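Local coordinates for protein mannan endo-1,4-beta-mannosidase (Cryptopygus antarcticus, PDB 4OOU) that hydrolyses internal beta-1,4-mannosidic linkages in mannans, galactomannans and glucomannans, releasing chiefly short manno-oligosaccharides, at residues Q143-I156 with K212-I225. Numbering follows the deposited sequence.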
ATOM      1  N   GLN A 143     -10.852 -13.556  -7.640  1.00 46.33           N
ATOM      2  CA  GLN A 143     -10.160 -13.903  -8.874  1.00 43.87           C
ATOM      3  C   GLN A 143     -10.975 -13.457 -10.087  1.00 48.01           C
ATOM      4  O   GLN A 143     -10.424 -12.890 -11.023  1.00 49.32           O
ATOM      5  CB  GLN A 143      -9.892 -15.386  -8.932  1.00 40.28           C
ATOM      6  CG  GLN A 143      -8.818 -15.816  -7.962  1.00 38.83           C
ATOM      7  CD  GLN A 143      -8.753 -17.311  -7.793  1.00 36.37           C
ATOM      8  OE1 GLN A 143      -9.188 -18.048  -8.648  1.00 34.33           O
ATOM      9  NE2 GLN A 143      -8.213 -17.764  -6.665  1.00 36.74           N
ATOM     10  N   ASN A 144     -12.287 -13.669 -10.057  1.00 47.42           N
ATOM     11  CA  ASN A 144     -13.118 -13.296 -11.197  1.00 49.84           C
ATOM     12  C   ASN A 144     -13.313 -11.791 -11.349  1.00 46.60           C
ATOM     13  O   ASN A 144     -13.740 -11.343 -12.395  1.00 40.47           O
ATOM     14  CB  ASN A 144     -14.484 -14.002 -11.157  1.00 55.72           C
ATOM     15  CG  ASN A 144     -14.378 -15.530 -11.317  1.00 57.43           C
ATOM     16  OD1 ASN A 144     -15.117 -16.266 -10.656  1.00 54.27           O
ATOM     17  ND2 ASN A 144     -13.461 -16.008 -12.186  1.00 52.39           N
ATOM     18  N   LEU A 145     -12.997 -11.008 -10.320  1.00 46.60           N
ATOM     19  CA  LEU A 145     -13.001  -9.550 -10.469  1.00 46.70           C
ATOM     20  C   LEU A 145     -11.981  -9.089 -11.527  1.00 42.92           C
ATOM     21  O   LEU A 145     -12.191  -8.083 -12.200  1.00 40.88           O
ATOM     22  CB  LEU A 145     -12.745  -8.863  -9.124  1.00 47.74           C
ATOM     23  CG  LEU A 145     -13.948  -8.434  -8.268  1.00 51.93           C
ATOM     24  CD1 LEU A 145     -15.210  -9.273  -8.455  1.00 52.08           C
ATOM     25  CD2 LEU A 145     -13.538  -8.405  -6.800  1.00 52.22           C
ATOM     26  N   PHE A 146     -10.886  -9.827 -11.661  1.00 40.67           N
ATOM     27  CA  PHE A 146      -9.896  -9.574 -12.713  1.00 41.91           C
ATOM     28  C   PHE A 146     -10.378  -9.836 -14.132  1.00 43.92           C
ATOM     29  O   PHE A 146      -9.855  -9.239 -15.059  1.00 45.89           O
ATOM     30  CB  PHE A 146      -8.637 -10.392 -12.468  1.00 42.84           C
ATOM     31  CG  PHE A 146      -7.847  -9.889 -11.325  1.00 45.62           C
ATOM     32  CD1 PHE A 146      -8.067 -10.367 -10.059  1.00 47.65           C
ATOM     33  CD2 PHE A 146      -6.955  -8.858 -11.500  1.00 49.26           C
ATOM     34  CE1 PHE A 146      -7.360  -9.865  -8.984  1.00 50.58           C
ATOM     35  CE2 PHE A 146      -6.234  -8.351 -10.435  1.00 49.38           C
ATOM     36  CZ  PHE A 146      -6.434  -8.860  -9.173  1.00 50.79           C
ATOM     37  N   TRP A 147     -11.355 -10.718 -14.313  1.00 42.66           N
ATOM     38  CA  TRP A 147     -11.790 -11.064 -15.649  1.00 44.24           C
ATOM     39  C   TRP A 147     -13.160 -10.476 -16.072  1.00 49.54           C
ATOM     40  O   TRP A 147     -13.324 -10.081 -17.230  1.00 52.02           O
ATOM     41  CB  TRP A 147     -11.794 -12.561 -15.780  1.00 42.97           C
ATOM     42  CG  TRP A 147     -10.464 -13.218 -15.565  1.00 40.86           C
ATOM     43  CD1 TRP A 147     -10.019 -13.771 -14.416  1.00 41.94           C
ATOM     44  CD2 TRP A 147      -9.430 -13.425 -16.537  1.00 41.02           C
ATOM     45  NE1 TRP A 147      -8.765 -14.320 -14.596  1.00 42.95           N
ATOM     46  CE2 TRP A 147      -8.387 -14.128 -15.894  1.00 42.68           C
ATOM     47  CE3 TRP A 147      -9.286 -13.091 -17.896  1.00 44.83           C
ATOM     48  CZ2 TRP A 147      -7.209 -14.496 -16.547  1.00 44.81           C
ATOM     49  CZ3 TRP A 147      -8.111 -13.453 -18.554  1.00 45.23           C
ATOM     50  CH2 TRP A 147      -7.087 -14.161 -17.876  1.00 45.67           C
ATOM     51  N   ASP A 148     -14.110 -10.381 -15.137  1.00 49.56           N
ATOM     52  CA  ASP A 148     -15.516 -10.052 -15.441  1.00 49.31           C
ATOM     53  C   ASP A 148     -15.865  -8.577 -15.216  1.00 49.65           C
ATOM     54  O   ASP A 148     -16.099  -8.146 -14.084  1.00 48.40           O
ATOM     55  CB  ASP A 148     -16.425 -10.937 -14.583  1.00 50.26           C
ATOM     56  CG  ASP A 148     -17.864 -10.975 -15.060  1.00 50.31           C
ATOM     57  OD1 ASP A 148     -18.484  -9.927 -15.355  1.00 52.93           O
ATOM     58  OD2 ASP A 148     -18.396 -12.091 -15.091  1.00 54.65           O
ATOM     59  N   GLU A 149     -15.959  -7.823 -16.306  1.00 50.64           N
ATOM     60  CA  GLU A 149     -16.252  -6.401 -16.231  1.00 50.32           C
ATOM     61  C   GLU A 149     -17.500  -6.082 -15.409  1.00 51.70           C
ATOM     62  O   GLU A 149     -17.524  -5.068 -14.725  1.00 54.10           O
ATOM     63  CB  GLU A 149     -16.401  -5.794 -17.628  1.00 55.21           C
ATOM     64  CG  GLU A 149     -15.181  -5.947 -18.529  1.00 56.50           C
ATOM     65  CD  GLU A 149     -15.166  -4.990 -19.712  1.00 63.39           C
ATOM     66  OE1 GLU A 149     -16.153  -4.227 -19.930  1.00 63.93           O
ATOM     67  OE2 GLU A 149     -14.135  -5.004 -20.431  1.00 64.20           O
ATOM     68  N   SER A 150     -18.539  -6.919 -15.466  1.00 53.25           N
ATOM     69  CA  SER A 150     -19.797  -6.629 -14.711  1.00 48.48           C
ATOM     70  C   SER A 150     -19.634  -6.886 -13.218  1.00 43.62           C
ATOM     71  O   SER A 150     -20.168  -6.134 -12.385  1.00 38.34           O
ATOM     72  CB  SER A 150     -21.011  -7.415 -15.256  1.00 47.75           C
ATOM     73  OG  SER A 150     -20.811  -8.823 -15.201  1.00 47.73           O
ATOM     74  N   LYS A 151     -18.891  -7.943 -12.891  1.00 41.47           N
ATOM     75  CA  LYS A 151     -18.686  -8.325 -11.508  1.00 42.85           C
ATOM     76  C   LYS A 151     -17.786  -7.321 -10.806  1.00 42.79           C
ATOM     77  O   LYS A 151     -17.940  -7.069  -9.610  1.00 45.13           O
ATOM     78  CB  LYS A 151     -18.101  -9.743 -11.427  1.00 49.78           C
ATOM     79  CG  LYS A 151     -19.056 -10.881 -11.828  1.00 49.39           C
ATOM     80  CD  LYS A 151     -18.376 -12.253 -11.795  1.00 49.30           C
ATOM     81  CE  LYS A 151     -19.340 -13.398 -12.136  1.00 49.32           C
ATOM     82  NZ  LYS A 151     -18.709 -14.751 -12.164  1.00 48.95           N
ATOM     83  N   LEU A 152     -16.850  -6.732 -11.545  1.00 43.82           N
ATOM     84  CA  LEU A 152     -15.977  -5.677 -10.989  1.00 43.28           C
ATOM     85  C   LEU A 152     -16.752  -4.434 -10.646  1.00 44.70           C
ATOM     86  O   LEU A 152     -16.549  -3.837  -9.566  1.00 42.30           O
ATOM     87  CB  LEU A 152     -14.864  -5.300 -11.970  1.00 43.32           C
ATOM     88  CG  LEU A 152     -13.753  -4.339 -11.493  1.00 43.23           C
ATOM     89  CD1 LEU A 152     -13.295  -4.574 -10.063  1.00 43.33           C
ATOM     90  CD2 LEU A 152     -12.559  -4.472 -12.416  1.00 42.96           C
ATOM     91  N   ASN A 153     -17.641  -4.048 -11.563  1.00 41.70           N
ATOM     92  CA  ASN A 153     -18.526  -2.940 -11.302  1.00 44.94           C
ATOM     93  C   ASN A 153     -19.447  -3.197 -10.106  1.00 43.16           C
ATOM     94  O   ASN A 153     -19.867  -2.242  -9.444  1.00 42.30           O
ATOM     95  CB  ASN A 153     -19.359  -2.559 -12.535  1.00 47.84           C
ATOM     96  CG  ASN A 153     -18.547  -1.805 -13.581  1.00 51.12           C
ATOM     97  OD1 ASN A 153     -17.970  -0.741 -13.310  1.00 51.88           O
ATOM     98  ND2 ASN A 153     -18.507  -2.354 -14.795  1.00 51.10           N
ATOM     99  N   SER A 154     -19.768  -4.454  -9.812  1.00 39.61           N
ATOM    100  CA  SER A 154     -20.599  -4.694  -8.650  1.00 40.82           C
ATOM    101  C   SER A 154     -19.754  -4.356  -7.455  1.00 43.36           C
ATOM    102  O   SER A 154     -20.241  -3.719  -6.506  1.00 41.67           O
ATOM    103  CB  SER A 154     -21.148  -6.126  -8.587  1.00 41.02           C
ATOM    104  OG  SER A 154     -20.129  -7.076  -8.707  1.00 37.95           O
ATOM    105  N   TYR A 155     -18.471  -4.737  -7.513  1.00 47.01           N
ATOM    106  CA  TYR A 155     -17.557  -4.406  -6.405  1.00 46.68           C
ATOM    107  C   TYR A 155     -17.523  -2.899  -6.233  1.00 43.35           C
ATOM    108  O   TYR A 155     -17.743  -2.375  -5.145  1.00 47.17           O
ATOM    109  CB  TYR A 155     -16.139  -4.931  -6.609  1.00 42.36           C
ATOM    110  CG  TYR A 155     -15.174  -4.362  -5.577  1.00 43.11           C
ATOM    111  CD1 TYR A 155     -15.301  -4.673  -4.220  1.00 42.86           C
ATOM    112  CD2 TYR A 155     -14.138  -3.500  -5.948  1.00 40.49           C
ATOM    113  CE1 TYR A 155     -14.426  -4.146  -3.268  1.00 40.36           C
ATOM    114  CE2 TYR A 155     -13.280  -2.959  -5.002  1.00 39.16           C
ATOM    115  CZ  TYR A 155     -13.417  -3.288  -3.661  1.00 38.30           C
ATOM    116  OH  TYR A 155     -12.549  -2.753  -2.725  1.00 32.18           O
ATOM    117  N   ILE A 156     -17.278  -2.220  -7.331  1.00 38.92           N
ATOM    118  CA  ILE A 156     -17.166  -0.785  -7.316  1.00 40.58           C
ATOM    119  C   ILE A 156     -18.404  -0.138  -6.728  1.00 41.24           C
ATOM    120  O   ILE A 156     -18.305   0.702  -5.836  1.00 40.11           O
ATOM    121  CB  ILE A 156     -16.857  -0.246  -8.731  1.00 42.66           C
ATOM    122  CG1 ILE A 156     -15.406  -0.628  -9.093  1.00 43.04           C
ATOM    123  CG2 ILE A 156     -17.030   1.273  -8.790  1.00 45.99           C
ATOM    124  CD1 ILE A 156     -15.039  -0.582 -10.555  1.00 43.64           C
ATOM    125  N   LYS A 212      -2.136 -16.776 -12.085  1.00 49.38           N
ATOM    126  CA  LYS A 212      -3.569 -16.564 -12.388  1.00 49.77           C
ATOM    127  C   LYS A 212      -3.889 -15.478 -13.411  1.00 48.17           C
ATOM    128  O   LYS A 212      -4.758 -15.657 -14.249  1.00 49.92           O
ATOM    129  CB  LYS A 212      -4.339 -16.236 -11.089  1.00 47.77           C
ATOM    130  CG  LYS A 212      -4.028 -17.199  -9.949  1.00 47.00           C
ATOM    131  CD  LYS A 212      -4.879 -16.929  -8.722  1.00 45.57           C
ATOM    132  CE  LYS A 212      -4.425 -17.790  -7.540  1.00 47.04           C
ATOM    133  NZ  LYS A 212      -4.754 -19.236  -7.708  1.00 46.85           N
ATOM    134  N   PHE A 213      -3.215 -14.342 -13.312  1.00 49.89           N
ATOM    135  CA  PHE A 213      -3.582 -13.159 -14.072  1.00 51.49           C
ATOM    136  C   PHE A 213      -2.453 -12.670 -14.995  1.00 54.84           C
ATOM    137  O   PHE A 213      -1.308 -12.521 -14.566  1.00 51.32           O
ATOM    138  CB  PHE A 213      -3.914 -12.008 -13.128  1.00 52.56           C
ATOM    139  CG  PHE A 213      -4.747 -12.398 -11.935  1.00 53.24           C
ATOM    140  CD1 PHE A 213      -6.062 -12.793 -12.094  1.00 49.62           C
ATOM    141  CD2 PHE A 213      -4.223 -12.323 -10.649  1.00 51.33           C
ATOM    142  CE1 PHE A 213      -6.823 -13.135 -11.005  1.00 48.54           C
ATOM    143  CE2 PHE A 213      -4.995 -12.666  -9.557  1.00 52.44           C
ATOM    144  CZ  PHE A 213      -6.294 -13.077  -9.735  1.00 46.11           C
ATOM    145  N   PRO A 214      -2.775 -12.382 -16.262  1.00 52.32           N
ATOM    146  CA  PRO A 214      -1.811 -11.681 -17.076  1.00 51.93           C
ATOM    147  C   PRO A 214      -1.740 -10.188 -16.713  1.00 54.78           C
ATOM    148  O   PRO A 214      -2.754  -9.562 -16.309  1.00 50.64           O
ATOM    149  CB  PRO A 214      -2.351 -11.870 -18.494  1.00 54.51           C
ATOM    150  CG  PRO A 214      -3.324 -12.993 -18.402  1.00 53.61           C
ATOM    151  CD  PRO A 214      -3.925 -12.834 -17.054  1.00 54.47           C
ATOM    152  N   MET A 215      -0.546  -9.619 -16.864  1.00 50.08           N
ATOM    153  CA  MET A 215      -0.351  -8.224 -16.536  1.00 46.16           C
ATOM    154  C   MET A 215      -1.489  -7.388 -17.063  1.00 47.22           C
ATOM    155  O   MET A 215      -1.931  -6.457 -16.390  1.00 47.33           O
ATOM    156  CB  MET A 215       0.945  -7.706 -17.114  1.00 45.54           C
ATOM    157  CG  MET A 215       1.389  -6.403 -16.491  1.00 43.99           C
ATOM    158  SD  MET A 215       2.098  -6.697 -14.879  1.00 45.52           S
ATOM    159  CE  MET A 215       1.155  -5.469 -13.997  1.00 47.16           C
ATOM    160  N   LYS A 216      -1.972  -7.706 -18.260  1.00 50.14           N
ATOM    161  CA  LYS A 216      -3.044  -6.909 -18.824  1.00 54.99           C
ATOM    162  C   LYS A 216      -4.254  -6.858 -17.889  1.00 49.45           C
ATOM    163  O   LYS A 216      -4.804  -5.787 -17.658  1.00 50.83           O
ATOM    164  CB  LYS A 216      -3.476  -7.388 -20.218  1.00 62.45           C
ATOM    165  CG  LYS A 216      -4.637  -6.536 -20.751  1.00 70.08           C
ATOM    166  CD  LYS A 216      -4.924  -6.674 -22.237  1.00 72.43           C
ATOM    167  CE  LYS A 216      -5.842  -5.536 -22.649  1.00 75.73           C
ATOM    168  NZ  LYS A 216      -6.313  -5.684 -24.043  1.00 79.34           N
ATOM    169  N   GLN A 217      -4.684  -8.004 -17.371  1.00 45.13           N
ATOM    170  CA  GLN A 217      -5.850  -8.011 -16.483  1.00 45.99           C
ATOM    171  C   GLN A 217      -5.520  -7.340 -15.171  1.00 45.33           C
ATOM    172  O   GLN A 217      -6.301  -6.500 -14.690  1.00 48.47           O
ATOM    173  CB  GLN A 217      -6.390  -9.410 -16.245  1.00 45.70           C
ATOM    174  CG  GLN A 217      -6.845 -10.101 -17.522  1.00 46.57           C
ATOM    175  CD  GLN A 217      -7.843  -9.272 -18.291  1.00 48.41           C
ATOM    176  OE1 GLN A 217      -8.922  -8.942 -17.788  1.00 45.96           O
ATOM    177  NE2 GLN A 217      -7.481  -8.909 -19.524  1.00 53.47           N
ATOM    178  N   ILE A 218      -4.355  -7.661 -14.610  1.00 43.47           N
ATOM    179  CA  ILE A 218      -3.890  -6.937 -13.412  1.00 40.18           C
ATOM    180  C   ILE A 218      -4.048  -5.425 -13.568  1.00 41.76           C
ATOM    181  O   ILE A 218      -4.696  -4.791 -12.743  1.00 39.50           O
ATOM    182  CB  ILE A 218      -2.416  -7.218 -13.035  1.00 36.45           C
ATOM    183  CG1 ILE A 218      -2.250  -8.670 -12.533  1.00 34.41           C
ATOM    184  CG2 ILE A 218      -1.963  -6.204 -11.983  1.00 33.22           C
ATOM    185  CD1 ILE A 218      -0.832  -9.095 -12.248  1.00 33.43           C
ATOM    186  N   LEU A 219      -3.455  -4.872 -14.627  1.00 42.49           N
ATOM    187  CA  LEU A 219      -3.405  -3.414 -14.845  1.00 41.21           C
ATOM    188  C   LEU A 219      -4.752  -2.817 -15.166  1.00 41.32           C
ATOM    189  O   LEU A 219      -5.021  -1.683 -14.766  1.00 40.49           O
ATOM    190  CB  LEU A 219      -2.427  -3.049 -15.986  1.00 41.26           C
ATOM    191  CG  LEU A 219      -0.951  -3.341 -15.701  1.00 39.74           C
ATOM    192  CD1 LEU A 219      -0.110  -3.108 -16.939  1.00 37.76           C
ATOM    193  CD2 LEU A 219      -0.472  -2.480 -14.541  1.00 37.45           C
ATOM    194  N   LYS A 220      -5.572  -3.564 -15.904  1.00 41.46           N
ATOM    195  CA  LYS A 220      -6.931  -3.144 -16.203  1.00 43.39           C
ATOM    196  C   LYS A 220      -7.721  -3.098 -14.891  1.00 43.95           C
ATOM    197  O   LYS A 220      -8.463  -2.143 -14.587  1.00 38.74           O
ATOM    198  CB  LYS A 220      -7.580  -4.142 -17.151  1.00 46.33           C
ATOM    199  CG  LYS A 220      -8.967  -3.713 -17.613  1.00 49.45           C
ATOM    200  CD  LYS A 220      -9.911  -4.891 -17.790  1.00 50.45           C
ATOM    201  CE  LYS A 220     -11.015  -4.532 -18.751  1.00 51.12           C
ATOM    202  NZ  LYS A 220     -11.840  -5.725 -18.995  1.00 52.65           N
ATOM    203  N   THR A 221      -7.554  -4.149 -14.100  1.00 43.80           N
ATOM    204  CA  THR A 221      -8.273  -4.222 -12.848  1.00 46.41           C
ATOM    205  C   THR A 221      -7.888  -3.068 -11.933  1.00 45.98           C
ATOM    206  O   THR A 221      -8.770  -2.408 -11.350  1.00 49.07           O
ATOM    207  CB  THR A 221      -8.047  -5.572 -12.184  1.00 46.11           C
ATOM    208  OG1 THR A 221      -8.551  -6.571 -13.058  1.00 50.24           O
ATOM    209  CG2 THR A 221      -8.762  -5.660 -10.868  1.00 46.43           C
ATOM    210  N   ILE A 222      -6.595  -2.773 -11.832  1.00 41.84           N
ATOM    211  CA  ILE A 222      -6.226  -1.698 -10.924  1.00 44.23           C
ATOM    212  C   ILE A 222      -6.593  -0.319 -11.525  1.00 41.32           C
ATOM    213  O   ILE A 222      -7.028   0.573 -10.805  1.00 39.38           O
ATOM    214  CB  ILE A 222      -4.836  -1.865 -10.153  1.00 46.86           C
ATOM    215  CG1 ILE A 222      -4.101  -0.541 -10.005  1.00 45.47           C
ATOM    216  CG2 ILE A 222      -3.876  -2.965 -10.667  1.00 47.44           C
ATOM    217  CD1 ILE A 222      -3.094  -0.308 -11.080  1.00 48.75           C
ATOM    218  N   ASN A 223      -6.522  -0.189 -12.840  1.00 43.90           N
ATOM    219  CA  ASN A 223      -6.983   1.032 -13.524  1.00 44.32           C
ATOM    220  C   ASN A 223      -8.444   1.354 -13.201  1.00 41.80           C
ATOM    221  O   ASN A 223      -8.750   2.448 -12.695  1.00 39.00           O
ATOM    222  CB  ASN A 223      -6.777   0.895 -15.045  1.00 45.65           C
ATOM    223  CG  ASN A 223      -7.212   2.129 -15.830  1.00 44.70           C
ATOM    224  OD1 ASN A 223      -7.983   2.011 -16.794  1.00 39.11           O
ATOM    225  ND2 ASN A 223      -6.706   3.317 -15.436  1.00 41.68           N
ATOM    226  N   TRP A 224      -9.328   0.385 -13.432  1.00 38.07           N
ATOM    227  CA  TRP A 224     -10.740   0.598 -13.155  1.00 38.48           C
ATOM    228  C   TRP A 224     -10.953   0.969 -11.702  1.00 39.06           C
ATOM    229  O   TRP A 224     -11.767   1.847 -11.398  1.00 35.44           O
ATOM    230  CB  TRP A 224     -11.580  -0.632 -13.465  1.00 38.84           C
ATOM    231  CG  TRP A 224     -11.818  -0.858 -14.904  1.00 44.75           C
ATOM    232  CD1 TRP A 224     -10.936  -0.668 -15.904  1.00 45.08           C
ATOM    233  CD2 TRP A 224     -13.016  -1.364 -15.513  1.00 51.82           C
ATOM    234  NE1 TRP A 224     -11.489  -1.014 -17.099  1.00 48.32           N
ATOM    235  CE2 TRP A 224     -12.767  -1.451 -16.896  1.00 50.47           C
ATOM    236  CE3 TRP A 224     -14.275  -1.756 -15.024  1.00 56.38           C
ATOM    237  CZ2 TRP A 224     -13.730  -1.910 -17.817  1.00 54.64           C
ATOM    238  CZ3 TRP A 224     -15.246  -2.209 -15.944  1.00 59.17           C
ATOM    239  CH2 TRP A 224     -14.957  -2.285 -17.324  1.00 57.75           C
ATOM    240  N   ILE A 225     -10.237   0.295 -10.796  1.00 39.99           N
ATOM    241  CA  ILE A 225     -10.470   0.525  -9.381  1.00 39.55           C
ATOM    242  C   ILE A 225     -10.029   1.917  -8.922  1.00 38.32           C
ATOM    243  O   ILE A 225     -10.782   2.607  -8.224  1.00 32.37           O
ATOM    244  CB  ILE A 225      -9.848  -0.575  -8.529  1.00 43.01           C
ATOM    245  CG1 ILE A 225     -10.588  -1.893  -8.774  1.00 43.91           C
ATOM    246  CG2 ILE A 225      -9.963  -0.233  -7.050  1.00 43.73           C
ATOM    247  CD1 ILE A 225      -9.858  -3.102  -8.214  1.00 44.46           C
TER
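Phe146 is pressed between Phe213 on one face of its ring and Thr221 on the other. Its CB and CG lie against Phe213 CD1 and CE1, and with CG beside the backbone N (chi1 -72°) the ring enters between the two side chains. CD1 and CE1 lie over the Phe213 ring, CD2 and CE2 face Thr221, CE2 also nears Ile218 CA, and CZ sits by Phe213 CE2. The rings stack face to face, centroids 3.8 Å apart and planes at 29°. Thr221 CG2 makes a CH-pi contact 4.1 Å from the Phe146 centroid. Threonine suits this place because its hydroxyl bonds back to its own helix, Thr221 OG1 to Gln217 O at 2.8 Å, and its methyl remains for the ring. With an alanine here in place of Phe146, Phe213 would probably lose its stacking partner and a gap would open over the Thr221 methyl. Trp147's broad indole covers both Gln217 CG and Pro214 CD. Glu149 and Lys220 are long enough to pair in a salt bridge, NZ 2.8 Å from OE2, anti and tilted from the carboxylate plane. Forked Leu152 serves two partners, CD2 meeting Trp224 CB and CD1 Ile225 CG1. Thus the lead-ins and first turns of two outer helices pack on the outside of a family 5 TIM barrel, where the turn and following helix start carry substrate-binding Trp147, Asp148 and Glu149.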